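Local structure of fructose transport system repressor FruR (3O75) at residues P10-P15 / I37-D42; A229-H234 / T264-I269. The protein probably binds specific operator DNA to control transcription, and holds fructose 1-phosphate in the cleft of its LacI-type sugar-binding domain. All coordinates share one frame; numbering follows the deposited sequence.

Contact 1 (P10-P15 / I37-D42); sequences PDLENP and IASSDD. With F1X (1-O-phosphono-beta-D-fructofuranose), chain C.
Pro10 CB sits over one face of the Asp42 carboxylate, 3.8 Å from Asp42 CG, while Asp42 OD1 forms a salt bridge with Arg90. The amide of Asn14 turns toward the sugar, its ND2 giving a weak hydrogen bond (3.2 Å) to ring oxygen O5 of the fructose phosphate. Its OD1 caps helix 15-30 by accepting from Ser16 N. With CG anti to the backbone N (chi1 -172°), Asn14 can serve helix and ligand together. This belongs to the periplasmic-binding-protein fold, in which loops at the carboxyl ends of parallel strands, here 4-9 and 34-39, line the sugar cleft.

The 10-15 loop is shaped by a type I turn and by an Asx turn in which Glu13 N meets Asp11 OD1 from above the carboxylate plane. Opposite it, Ser40 forms an ST turn, its OG accepting from Asp42 N and resting 3.5 Å from Pro10 CA. Asp41 and Asp42 both adopt positive phi, which aspartate tolerates better than most residues. Proline suits its place as a rigid apolar wedge against these polar turns. Asp11 and Asp41 are held from the second subunit, by its Lys22 and Gln26 respectively, so the loops also serve the dimer interface.

Leucine supplies the greasy side of the contact: Leu12 CD1 packs 3.7 Å from Ser39 CB. On the polar side of that serine, a water takes a hydrogen bond from Leu12 N (2.9 Å) and gives one to Ser39 OG (2.8 Å).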
ATOM      1  N   PRO A  10       5.831  -8.220  -6.730  1.00 34.51           N
ATOM      2  CA  PRO A  10       7.031  -7.428  -7.023  1.00 31.77           C
ATOM      3  C   PRO A  10       7.285  -6.248  -6.073  1.00 30.85           C
ATOM      4  O   PRO A  10       8.443  -5.950  -5.789  1.00 32.75           O
ATOM      5  CB  PRO A  10       6.759  -6.886  -8.436  1.00 31.29           C
ATOM      6  CG  PRO A  10       5.587  -7.660  -8.954  1.00 33.70           C
ATOM      7  CD  PRO A  10       4.791  -8.030  -7.753  1.00 33.70           C
ATOM      8  N   ASP A  11       6.235  -5.580  -5.600  1.00 28.32           N
ATOM      9  CA  ASP A  11       6.414  -4.335  -4.853  1.00 27.80           C
ATOM     10  C   ASP A  11       5.309  -4.089  -3.830  1.00 29.64           C
ATOM     11  O   ASP A  11       4.160  -3.821  -4.186  1.00 28.43           O
ATOM     12  CB  ASP A  11       6.509  -3.150  -5.821  1.00 27.74           C
ATOM     13  CG  ASP A  11       6.879  -1.844  -5.124  1.00 32.68           C
ATOM     14  OD1 ASP A  11       7.197  -1.869  -3.917  1.00 34.68           O
ATOM     15  OD2 ASP A  11       6.859  -0.787  -5.787  1.00 31.64           O
ATOM     16  N   LEU A  12       5.683  -4.169  -2.557  1.00 27.61           N
ATOM     17  CA  LEU A  12       4.767  -3.947  -1.447  1.00 25.00           C
ATOM     18  C   LEU A  12       4.248  -2.516  -1.422  1.00 23.44           C
ATOM     19  O   LEU A  12       3.150  -2.258  -0.932  1.00 27.53           O
ATOM     20  CB  LEU A  12       5.462  -4.273  -0.122  1.00 29.67           C
ATOM     21  CG  LEU A  12       5.772  -5.757   0.106  1.00 28.96           C
ATOM     22  CD1 LEU A  12       6.892  -5.961   1.125  1.00 27.46           C
ATOM     23  CD2 LEU A  12       4.512  -6.496   0.522  1.00 27.16           C
ATOM     24  N   GLU A  13       5.041  -1.586  -1.941  1.00 25.98           N
ATOM     25  CA  GLU A  13       4.640  -0.180  -1.959  1.00 28.09           C
ATOM     26  C   GLU A  13       3.952   0.241  -3.258  1.00 26.71           C
ATOM     27  O   GLU A  13       3.735   1.431  -3.497  1.00 31.97           O
ATOM     28  CB  GLU A  13       5.823   0.742  -1.654  1.00 31.22           C
ATOM     29  CG  GLU A  13       6.360   0.610  -0.247  1.00 37.87           C
ATOM     30  CD  GLU A  13       7.075   1.862   0.233  1.00 44.82           C
ATOM     31  OE1 GLU A  13       6.457   2.948   0.226  1.00 46.65           O
ATOM     32  OE2 GLU A  13       8.253   1.760   0.636  1.00 46.19           O
ATOM     33  N   ASN A  14       3.632  -0.732  -4.106  1.00 25.78           N
ATOM     34  CA  ASN A  14       2.727  -0.493  -5.222  1.00 21.79           C
ATOM     35  C   ASN A  14       1.317  -0.839  -4.758  1.00 22.31           C
ATOM     36  O   ASN A  14       0.997  -2.011  -4.559  1.00 24.14           O
ATOM     37  CB  ASN A  14       3.120  -1.337  -6.435  1.00 22.60           C
ATOM     38  CG  ASN A  14       2.322  -0.982  -7.686  1.00 27.30           C
ATOM     39  OD1 ASN A  14       1.099  -0.835  -7.641  1.00 27.35           O
ATOM     40  ND2 ASN A  14       3.016  -0.851  -8.812  1.00 25.85           N
ATOM     41  N   PRO A  15       0.473   0.184  -4.562  1.00 22.87           N
ATOM     42  CA  PRO A  15      -0.854  -0.018  -3.961  1.00 24.60           C
ATOM     43  C   PRO A  15      -1.713  -1.077  -4.659  1.00 24.47           C
ATOM     44  O   PRO A  15      -2.517  -1.739  -3.998  1.00 26.27           O
ATOM     45  CB  PRO A  15      -1.492   1.370  -4.058  1.00 24.92           C
ATOM     46  CG  PRO A  15      -0.325   2.303  -3.969  1.00 23.98           C
ATOM     47  CD  PRO A  15       0.788   1.614  -4.730  1.00 20.86           C
ATOM     48  N   ILE A  37       2.479 -13.711   2.266  1.00 26.12           N
ATOM     49  CA  ILE A  37       2.907 -12.823   1.197  1.00 24.55           C
ATOM     50  C   ILE A  37       4.405 -12.549   1.280  1.00 30.40           C
ATOM     51  O   ILE A  37       4.963 -12.448   2.369  1.00 30.86           O
ATOM     52  CB  ILE A  37       2.146 -11.496   1.292  1.00 22.35           C
ATOM     53  CG1 ILE A  37       0.639 -11.745   1.202  1.00 17.36           C
ATOM     54  CG2 ILE A  37       2.607 -10.527   0.222  1.00 18.19           C
ATOM     55  CD1 ILE A  37      -0.187 -10.619   1.766  1.00 12.06           C
ATOM     56  N   ALA A  38       5.054 -12.433   0.125  1.00 29.00           N
ATOM     57  CA  ALA A  38       6.471 -12.091   0.082  1.00 28.04           C
ATOM     58  C   ALA A  38       6.775 -11.286  -1.171  1.00 29.06           C
ATOM     59  O   ALA A  38       6.130 -11.469  -2.198  1.00 29.72           O
ATOM     60  CB  ALA A  38       7.331 -13.345   0.128  1.00 29.55           C
ATOM     61  N   SER A  39       7.760 -10.398  -1.080  1.00 29.74           N
ATOM     62  CA  SER A  39       8.099  -9.497  -2.177  1.00 31.63           C
ATOM     63  C   SER A  39       9.414  -9.860  -2.865  1.00 37.03           C
ATOM     64  O   SER A  39      10.357 -10.317  -2.221  1.00 40.12           O
ATOM     65  CB  SER A  39       8.166  -8.056  -1.670  1.00 30.82           C
ATOM     66  OG  SER A  39       8.724  -7.201  -2.649  1.00 31.70           O
ATOM     67  N   SER A  40       9.474  -9.631  -4.174  1.00 36.39           N
ATOM     68  CA  SER A  40      10.657  -9.962  -4.961  1.00 40.53           C
ATOM     69  C   SER A  40      11.456  -8.722  -5.352  1.00 44.09           C
ATOM     70  O   SER A  40      12.595  -8.833  -5.803  1.00 48.51           O
ATOM     71  CB  SER A  40      10.257 -10.726  -6.230  1.00 42.20           C
ATOM     72  OG  SER A  40       9.574  -9.879  -7.144  1.00 38.42           O
ATOM     73  N   ASP A  41      10.853  -7.547  -5.185  1.00 43.55           N
ATOM     74  CA  ASP A  41      11.440  -6.290  -5.657  1.00 44.83           C
ATOM     75  C   ASP A  41      11.743  -6.316  -7.155  1.00 40.44           C
ATOM     76  O   ASP A  41      12.562  -5.537  -7.643  1.00 39.14           O
ATOM     77  CB  ASP A  41      12.690  -5.907  -4.855  1.00 53.65           C
ATOM     78  CG  ASP A  41      12.362  -5.485  -3.434  1.00 65.51           C
ATOM     79  OD1 ASP A  41      12.951  -4.501  -2.939  1.00 70.34           O
ATOM     80  OD2 ASP A  41      11.499  -6.135  -2.814  1.00 68.04           O
ATOM     81  N   ASP A  42      11.073  -7.216  -7.873  1.00 39.63           N
ATOM     82  CA  ASP A  42      11.254  -7.351  -9.318  1.00 46.73           C
ATOM     83  C   ASP A  42      12.664  -7.799  -9.702  1.00 49.70           C
ATOM     84  O   ASP A  42      13.185  -7.401 -10.744  1.00 48.99           O
ATOM     85  CB  ASP A  42      10.896  -6.048 -10.045  1.00 47.02           C
ATOM     86  CG  ASP A  42       9.587  -6.146 -10.810  1.00 45.69           C
ATOM     87  OD1 ASP A  42       9.179  -7.276 -11.151  1.00 41.37           O
ATOM     88  OD2 ASP A  42       8.971  -5.094 -11.075  1.00 46.99           O
TER
HETATM   89  C1  F1X C   1       0.095  -1.997 -11.274  1.00 26.22           C
HETATM   90  O1  F1X C   1      -0.058  -0.603 -11.061  1.00 26.50           O
HETATM   91  P1  F1X C   1      -1.311   0.152 -11.727  1.00 29.55           P
HETATM   92  C2  F1X C   1       1.188  -2.220 -12.305  1.00 29.81           C
HETATM   93  O2  F1X C   1       1.068  -1.257 -13.360  1.00 32.70           O
HETATM   94  C3  F1X C   1       1.101  -3.628 -12.876  1.00 31.37           C
HETATM   95  O3  F1X C   1       0.124  -3.728 -13.910  1.00 36.36           O
HETATM   96  C4  F1X C   1       2.512  -3.834 -13.364  1.00 38.45           C
HETATM   97  O4  F1X C   1       2.854  -5.205 -13.589  1.00 38.21           O
HETATM   98  C5  F1X C   1       3.237  -3.263 -12.161  1.00 38.85           C
HETATM   99  O5  F1X C   1       2.494  -2.114 -11.737  1.00 33.81           O
HETATM  100  C6  F1X C   1       4.677  -2.961 -12.496  1.00 45.11           C
HETATM  101  O6  F1X C   1       5.369  -4.166 -12.198  1.00 54.92           O
HETATM  102  O1P F1X C   1      -1.157  -0.091 -13.206  1.00 32.32           O
HETATM  103  O2P F1X C   1      -2.514  -0.518 -11.119  1.00 30.18           O
HETATM  104  O3P F1X C   1      -1.114   1.593 -11.327  1.00 23.75           O
HETATM  105  O   HOH W   1       8.496  -4.538  -1.971  1.00 33.36           O

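Contact 2 (A229-H234 / T264-I269); sequences AMAQQH and TFKQRI. With F1X (1-O-phosphono-beta-D-fructofuranose), chain C.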
ATOM      1  N   ALA A 229      -7.732   7.697 -16.453  1.00 26.40           N
ATOM      2  CA  ALA A 229      -7.129   6.578 -15.744  1.00 27.52           C
ATOM      3  C   ALA A 229      -7.733   5.238 -16.142  1.00 33.35           C
ATOM      4  O   ALA A 229      -8.943   5.128 -16.352  1.00 33.83           O
ATOM      5  CB  ALA A 229      -7.259   6.789 -14.240  1.00 29.25           C
ATOM      6  N   MET A 230      -6.873   4.227 -16.247  1.00 29.94           N
ATOM      7  CA  MET A 230      -7.309   2.859 -16.471  1.00 23.65           C
ATOM      8  C   MET A 230      -7.029   2.043 -15.215  1.00 28.48           C
ATOM      9  O   MET A 230      -5.911   1.565 -15.008  1.00 24.02           O
ATOM     10  CB  MET A 230      -6.573   2.249 -17.663  1.00 22.83           C
ATOM     11  CG  MET A 230      -7.063   2.716 -19.014  1.00 29.20           C
ATOM     12  SD  MET A 230      -8.624   1.946 -19.513  1.00 32.90           S
ATOM     13  CE  MET A 230      -8.784   2.612 -21.172  1.00 26.03           C
ATOM     14  N   ALA A 231      -8.046   1.898 -14.371  1.00 34.33           N
ATOM     15  CA  ALA A 231      -7.891   1.204 -13.100  1.00 34.48           C
ATOM     16  C   ALA A 231      -8.131  -0.296 -13.239  1.00 35.47           C
ATOM     17  O   ALA A 231      -9.034  -0.721 -13.950  1.00 38.22           O
ATOM     18  CB  ALA A 231      -8.828   1.800 -12.064  1.00 33.32           C
ATOM     19  N   GLN A 232      -7.319  -1.096 -12.555  1.00 31.36           N
ATOM     20  CA  GLN A 232      -7.524  -2.538 -12.519  1.00 30.35           C
ATOM     21  C   GLN A 232      -8.802  -2.851 -11.767  1.00 28.60           C
ATOM     22  O   GLN A 232      -9.224  -2.090 -10.900  1.00 27.50           O
ATOM     23  CB  GLN A 232      -6.381  -3.235 -11.784  1.00 33.61           C
ATOM     24  CG  GLN A 232      -5.028  -3.198 -12.454  1.00 35.56           C
ATOM     25  CD  GLN A 232      -4.003  -4.010 -11.680  1.00 36.27           C
ATOM     26  OE1 GLN A 232      -4.216  -5.190 -11.399  1.00 35.15           O
ATOM     27  NE2 GLN A 232      -2.891  -3.377 -11.324  1.00 33.30           N
ATOM     28  N   GLN A 233      -9.406  -3.989 -12.084  1.00 29.50           N
ATOM     29  CA  GLN A 233     -10.457  -4.542 -11.244  1.00 31.12           C
ATOM     30  C   GLN A 233      -9.805  -5.502 -10.250  1.00 31.45           C
ATOM     31  O   GLN A 233      -9.877  -6.720 -10.406  1.00 32.02           O
ATOM     32  CB  GLN A 233     -11.512  -5.254 -12.094  1.00 31.13           C
ATOM     33  CG  GLN A 233     -12.128  -4.361 -13.167  1.00 33.47           C
ATOM     34  CD  GLN A 233     -13.365  -4.965 -13.803  1.00 37.50           C
ATOM     35  OE1 GLN A 233     -14.312  -5.337 -13.110  1.00 41.24           O
ATOM     36  NE2 GLN A 233     -13.367  -5.059 -15.127  1.00 35.51           N
ATOM     37  N   HIS A 234      -9.153  -4.937  -9.236  1.00 30.24           N
ATOM     38  CA  HIS A 234      -8.362  -5.720  -8.291  1.00 26.32           C
ATOM     39  C   HIS A 234      -9.172  -6.853  -7.687  1.00 31.26           C
ATOM     40  O   HIS A 234      -8.687  -7.981  -7.585  1.00 35.56           O
ATOM     41  CB  HIS A 234      -7.827  -4.835  -7.163  1.00 25.69           C
ATOM     42  CG  HIS A 234      -7.031  -3.660  -7.637  1.00 24.55           C
ATOM     43  ND1 HIS A 234      -7.614  -2.457  -7.974  1.00 25.73           N
ATOM     44  CD2 HIS A 234      -5.700  -3.501  -7.821  1.00 21.95           C
ATOM     45  CE1 HIS A 234      -6.673  -1.608  -8.350  1.00 26.47           C
ATOM     46  NE2 HIS A 234      -5.505  -2.215  -8.267  1.00 26.77           N
ATOM     47  N   THR A 264     -10.931  -0.542 -15.772  1.00 35.94           N
ATOM     48  CA  THR A 264     -12.001   0.447 -15.753  1.00 37.55           C
ATOM     49  C   THR A 264     -11.476   1.805 -16.204  1.00 36.70           C
ATOM     50  O   THR A 264     -10.516   2.325 -15.641  1.00 33.55           O
ATOM     51  CB  THR A 264     -12.615   0.575 -14.347  1.00 40.20           C
ATOM     52  OG1 THR A 264     -13.025  -0.716 -13.886  1.00 39.81           O
ATOM     53  CG2 THR A 264     -13.822   1.503 -14.366  1.00 43.77           C
ATOM     54  N   PHE A 265     -12.111   2.374 -17.224  1.00 39.29           N
ATOM     55  CA  PHE A 265     -11.697   3.662 -17.770  1.00 37.87           C
ATOM     56  C   PHE A 265     -12.366   4.814 -17.026  1.00 40.58           C
ATOM     57  O   PHE A 265     -13.581   4.985 -17.085  1.00 42.63           O
ATOM     58  CB  PHE A 265     -12.041   3.721 -19.261  1.00 40.39           C
ATOM     59  CG  PHE A 265     -11.406   4.868 -19.997  1.00 43.08           C
ATOM     60  CD1 PHE A 265     -10.197   5.397 -19.582  1.00 42.51           C
ATOM     61  CD2 PHE A 265     -12.007   5.395 -21.130  1.00 47.31           C
ATOM     62  CE1 PHE A 265      -9.609   6.444 -20.272  1.00 41.22           C
ATOM     63  CE2 PHE A 265     -11.423   6.442 -21.822  1.00 46.48           C
ATOM     64  CZ  PHE A 265     -10.220   6.966 -21.388  1.00 43.46           C
ATOM     65  N   LYS A 266     -11.568   5.596 -16.308  1.00 43.63           N
ATOM     66  CA  LYS A 266     -12.068   6.799 -15.661  1.00 45.86           C
ATOM     67  C   LYS A 266     -11.666   7.991 -16.514  1.00 45.40           C
ATOM     68  O   LYS A 266     -10.526   8.448 -16.455  1.00 44.12           O
ATOM     69  CB  LYS A 266     -11.485   6.938 -14.253  1.00 49.40           C
ATOM     70  CG  LYS A 266     -11.378   5.623 -13.494  1.00 55.56           C
ATOM     71  CD  LYS A 266     -12.402   5.510 -12.380  1.00 57.31           C
ATOM     72  CE  LYS A 266     -12.314   4.145 -11.715  1.00 60.41           C
ATOM     73  NZ  LYS A 266     -13.246   4.018 -10.557  1.00 63.91           N
ATOM     74  N   GLN A 267     -12.601   8.484 -17.319  1.00 50.17           N
ATOM     75  CA  GLN A 267     -12.315   9.587 -18.229  1.00 52.35           C
ATOM     76  C   GLN A 267     -12.670  10.947 -17.631  1.00 53.22           C
ATOM     77  O   GLN A 267     -13.768  11.461 -17.839  1.00 57.23           O
ATOM     78  CB  GLN A 267     -13.034   9.383 -19.562  1.00 53.56           C
ATOM     79  CG  GLN A 267     -12.762  10.487 -20.567  1.00 58.69           C
ATOM     80  CD  GLN A 267     -12.923  10.019 -21.997  1.00 66.48           C
ATOM     81  OE1 GLN A 267     -13.519   8.974 -22.260  1.00 66.51           O
ATOM     82  NE2 GLN A 267     -12.382  10.792 -22.934  1.00 70.02           N
ATOM     83  N   ARG A 268     -11.726  11.525 -16.895  1.00 48.31           N
ATOM     84  CA  ARG A 268     -11.926  12.820 -16.255  1.00 47.40           C
ATOM     85  C   ARG A 268     -11.756  13.978 -17.237  1.00 53.18           C
ATOM     86  O   ARG A 268     -12.293  15.068 -17.026  1.00 56.18           O
ATOM     87  CB  ARG A 268     -10.962  12.984 -15.082  1.00 43.02           C
ATOM     88  CG  ARG A 268     -11.093  11.907 -14.026  1.00 40.66           C
ATOM     89  CD  ARG A 268     -10.108  12.124 -12.897  1.00 41.72           C
ATOM     90  NE  ARG A 268     -10.353  11.217 -11.782  1.00 42.11           N
ATOM     91  CZ  ARG A 268      -9.769  10.033 -11.631  1.00 40.62           C
ATOM     92  NH1 ARG A 268      -8.891   9.597 -12.526  1.00 39.16           N
ATOM     93  NH2 ARG A 268     -10.063   9.284 -10.578  1.00 39.90           N
ATOM     94  N   ILE A 269     -10.993  13.742 -18.300  1.00 52.72           N
ATOM     95  CA  ILE A 269     -10.797  14.750 -19.336  1.00 52.70           C
ATOM     96  C   ILE A 269     -11.985  14.771 -20.296  1.00 56.97           C
ATOM     97  O   ILE A 269     -12.272  13.777 -20.965  1.00 54.71           O
ATOM     98  CB  ILE A 269      -9.500  14.504 -20.130  1.00 47.70           C
ATOM     99  CG1 ILE A 269      -8.293  14.489 -19.191  1.00 44.33           C
ATOM    100  CG2 ILE A 269      -9.324  15.561 -21.209  1.00 45.17           C
ATOM    101  CD1 ILE A 269      -6.994  14.116 -19.877  1.00 41.66           C
TER
HETATM  102  C1  F1X C   1       0.095  -1.997 -11.274  1.00 26.22           C
HETATM  103  O1  F1X C   1      -0.058  -0.603 -11.061  1.00 26.50           O
HETATM  104  P1  F1X C   1      -1.311   0.152 -11.727  1.00 29.55           P
HETATM  105  C2  F1X C   1       1.188  -2.220 -12.305  1.00 29.81           C
HETATM  106  O2  F1X C   1       1.068  -1.257 -13.360  1.00 32.70           O
HETATM  107  C3  F1X C   1       1.101  -3.628 -12.876  1.00 31.37           C
HETATM  108  O3  F1X C   1       0.124  -3.728 -13.910  1.00 36.36           O
HETATM  109  C4  F1X C   1       2.512  -3.834 -13.364  1.00 38.45           C
HETATM  110  O4  F1X C   1       2.854  -5.205 -13.589  1.00 38.21           O
HETATM  111  C5  F1X C   1       3.237  -3.263 -12.161  1.00 38.85           C
HETATM  112  O5  F1X C   1       2.494  -2.114 -11.737  1.00 33.81           O
HETATM  113  C6  F1X C   1       4.677  -2.961 -12.496  1.00 45.11           C
HETATM  114  O6  F1X C   1       5.369  -4.166 -12.198  1.00 54.92           O
HETATM  115  O1P F1X C   1      -1.157  -0.091 -13.206  1.00 32.32           O
HETATM  116  O2P F1X C   1      -2.514  -0.518 -11.119  1.00 30.18           O
HETATM  117  O3P F1X C   1      -1.114   1.593 -11.327  1.00 23.75           O
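Four backbone hydrogen bonds tie Ala229 and Ala231 to Lys266 and Thr264 in two antiparallel hydrogen-bonded pairs. Lys266 N meets Ala229 O at 2.7 Å, nearly in line with the carbonyl, and Thr264 N reaches Ala231 O at 2.6 Å in the carbonyl plane. Between them Met230 and Phe265 form the non-hydrogen-bonded pair, where Met230 CA and Thr264 O make a CA-H...O contact. The strand segments run at 152° to one another.

The aromatic contact occupies the face of the sheet that bears Met230 and Phe265. Because the methionine chain bends at chi2 (-76°), its methyl is brought over the phenyl ring, with CE 3.9 Å from the Phe265 centroid in a CH-pi contact; SD lies obliquely, completing a Met-aromatic pair. Gln267 CB covers the opposite ring face toward its rim, and helix 104-116 packs against the pair. The unbranched methionine chain is flexible enough to lay its methyl over the ring.

On the other face, small alanines leave room for longer neighbours. Ala229 CB touches the guanidinium edge of Arg268, 3.7 Å from NH1, while that group is bound by Val227 O and by salt bridges to Asp216 and Asp221.

Polar contacts with the ligand come from the loop beyond the strand. Extended past CG, Gln232 delivers NE2 to phosphate oxygen O2P of the fructose phosphate at 2.9 Å, and its CB lies over the His234 ring centre. His234 NE2 bonds Ser16 OG, itself a ligand contact. Such a strand running into an interdomain crossover beside the sugar site is characteristic of the LacI-family core.

Contact 1 closes before contact 2 opens along the chain, and the two lie on opposite sides of its centre, with centres 22 Å apart and nearest atoms about 5 Å apart without touching. Both belong to the same run of paired strands, which spans the two lobes: strand 34-39 is at its outer edge in this chain, whereas 257-266 and 227-231 are paired in its middle. Fructose 1-phosphate bridges the gap, since Asn14 approaches the sugar ring and Gln232 the phosphate. Helix 15-30, which starts at the end of 10-15, also packs on Gln232 and His234. The bound sugar phosphate is thus contacted by loops from distant parts of the fold, consistent with ligand sensing between the lobes.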